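PDB 1F1E: histone FOLD protein from Methanopyrus kandleri, which is an archaeal histone built of two histone-fold repeats in one chain, binds DNA and pairs with a second copy of itself in the crystal. Local coordinates for the interface of chains A and B. Numbering follows the deposited sequence. Chains: chain A/B, Histone FOLD protein.

The interface of chains A and B. Residues chain A 41, 45, 48-49, 66, 69; chain B 49, 65, 68-69.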
loop_
_atom_site.group_PDB
_atom_site.type_symbol
_atom_site.label_atom_id
_atom_site.label_comp_id
_atom_site.label_asym_id
_atom_site.label_seq_id
_atom_site.Cartn_x
_atom_site.Cartn_y
_atom_site.Cartn_z
ATOM N N TYR A 41 10.408 -5.330 -0.630
ATOM C CA TYR A 41 9.330 -4.638 -1.260
ATOM C C TYR A 41 9.509 -3.123 -1.125
ATOM O O TYR A 41 9.360 -2.353 -2.046
ATOM C CB TYR A 41 7.997 -5.125 -0.651
ATOM C CG TYR A 41 6.879 -4.137 -0.898
ATOM C CD1 TYR A 41 6.165 -4.014 -2.068
ATOM C CD2 TYR A 41 6.498 -3.301 0.126
ATOM C CE1 TYR A 41 5.165 -3.085 -2.178
ATOM C CE2 TYR A 41 5.494 -2.349 0.037
ATOM C CZ TYR A 41 4.822 -2.264 -1.158
ATOM O OH TYR A 41 3.808 -1.322 -1.273
ATOM N N ALA A 45 10.268 -0.390 -3.898
ATOM C CA ALA A 45 9.398 0.802 -4.008
ATOM C C ALA A 45 10.183 2.074 -3.983
ATOM O O ALA A 45 9.889 2.986 -4.755
ATOM C CB ALA A 45 8.398 0.756 -2.872
ATOM N N SER A 48 11.484 2.571 -7.346
ATOM C CA SER A 48 10.407 3.054 -8.199
ATOM C C SER A 48 10.215 4.550 -7.974
ATOM O O SER A 48 10.093 5.283 -8.989
ATOM C CB SER A 48 9.115 2.316 -7.920
ATOM O OG SER A 48 9.231 0.944 -8.251
ATOM N N VAL A 49 10.186 5.027 -6.746
ATOM C CA VAL A 49 9.984 6.453 -6.462
ATOM C C VAL A 49 11.185 7.237 -6.944
ATOM O O VAL A 49 10.991 8.339 -7.500
ATOM C CB VAL A 49 9.657 6.633 -4.978
ATOM C CG1 VAL A 49 9.621 8.101 -4.601
ATOM C CG2 VAL A 49 8.347 5.905 -4.667
ATOM N N LEU A 66 7.259 7.165 0.404
ATOM C CA LEU A 66 6.792 5.813 0.579
ATOM C C LEU A 66 6.071 5.685 1.915
ATOM O O LEU A 66 5.083 4.987 2.041
ATOM C CB LEU A 66 7.901 4.744 0.586
ATOM C CG LEU A 66 8.631 4.299 -0.651
ATOM C CD1 LEU A 66 9.648 3.253 -0.281
ATOM C CD2 LEU A 66 7.625 3.818 -1.700
ATOM N N VAL A 69 2.668 7.009 1.524
ATOM C CA VAL A 69 1.694 6.174 0.839
ATOM C C VAL A 69 1.407 4.835 1.527
ATOM O O VAL A 69 0.300 4.289 1.494
ATOM C CB VAL A 69 1.967 5.873 -0.653
ATOM C CG1 VAL A 69 2.751 6.996 -1.342
ATOM C CG2 VAL A 69 2.590 4.483 -0.739
ATOM N N VAL B 49 4.832 11.466 -4.440
ATOM C CA VAL B 49 5.869 10.957 -5.346
ATOM C C VAL B 49 6.422 12.099 -6.170
ATOM O O VAL B 49 7.652 12.135 -6.386
ATOM C CB VAL B 49 5.302 9.794 -6.163
ATOM C CG1 VAL B 49 6.276 9.358 -7.239
ATOM C CG2 VAL B 49 4.916 8.660 -5.211
ATOM N N ALA B 65 5.177 4.638 -10.750
ATOM C CA ALA B 65 5.704 4.269 -9.430
ATOM C C ALA B 65 4.596 3.930 -8.451
ATOM O O ALA B 65 4.749 2.942 -7.746
ATOM C CB ALA B 65 6.575 5.387 -8.878
ATOM N N ASP B 68 3.231 0.510 -9.152
ATOM C CA ASP B 68 4.179 -0.582 -8.827
ATOM C C ASP B 68 4.096 -0.708 -7.334
ATOM O O ASP B 68 3.962 -1.856 -6.773
ATOM C CB ASP B 68 5.508 -0.411 -9.544
ATOM C CG ASP B 68 6.699 0.472 -9.319
ATOM N N VAL B 69 4.019 0.335 -6.504
ATOM C CA VAL B 69 3.992 0.071 -5.074
ATOM C C VAL B 69 2.635 -0.396 -4.537
ATOM O O VAL B 69 2.523 -1.188 -3.597
ATOM C CB VAL B 69 4.483 1.210 -4.151
ATOM C CG1 VAL B 69 5.532 2.100 -4.827
ATOM C CG2 VAL B 69 3.252 1.932 -3.612
#
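A:Tyr41 reaches across to the backbone of B:Val69, where two copies of this doubled histone-fold protein meet near a two-fold axis. Helices 25-51 and 60-70 of both chains come together, much like the four-helix bundle that joins histone dimers in nucleosome cores, and the exchanged contact repeats across the axis; this dimer is plausibly the biological one, although the crystal alone does not prove it.

A polar link is the hydrogen bond from the phenol OH of A:Tyr41 to the carbonyl O of B:Val69, 2.7 Å long. This oxygen lies at the ring edge, in the plane of the ring. The hydroxyl meets the carbonyl at a C=O...O angle of 131° and is tilted 31° from the carbonyl plane. With CG anti to the backbone N (chi1 160°), the ring extends from its helix toward the last turn of helix 60-70 of chain B. A phenylalanine in place of A:Tyr41 would probably keep the ring but leave the B:Val69 carbonyl without this donor, at the end of a helix.

Apolar packing centres on B:Val69, whose two methyls part company. CG1 of B:Val69 sits 3.7 Å from CB of A:Ala45, with CD2 of A:Leu66 farther off at 4.1 Å. CG2 of B:Val69 turns instead to CG2 of A:Val69, its symmetry mate, at 3.9 Å. Close by the axis, A:Val49 and B:Val49 point their CG2 methyls at each other more loosely, 4.4 Å apart.

Farther along, the small side chains B:Ala65 and A:Ser48 probably allow a close helix approach. The methyl CB of B:Ala65 rests 3.5 Å from the backbone O of A:Ser48 and also faces CB of that serine. A:Ser48 turns its hydroxyl toward B:Asp68, but the carboxylate oxygens of B:Asp68 are not modelled, and the close approach of its CG is doubtful evidence for any particular bond.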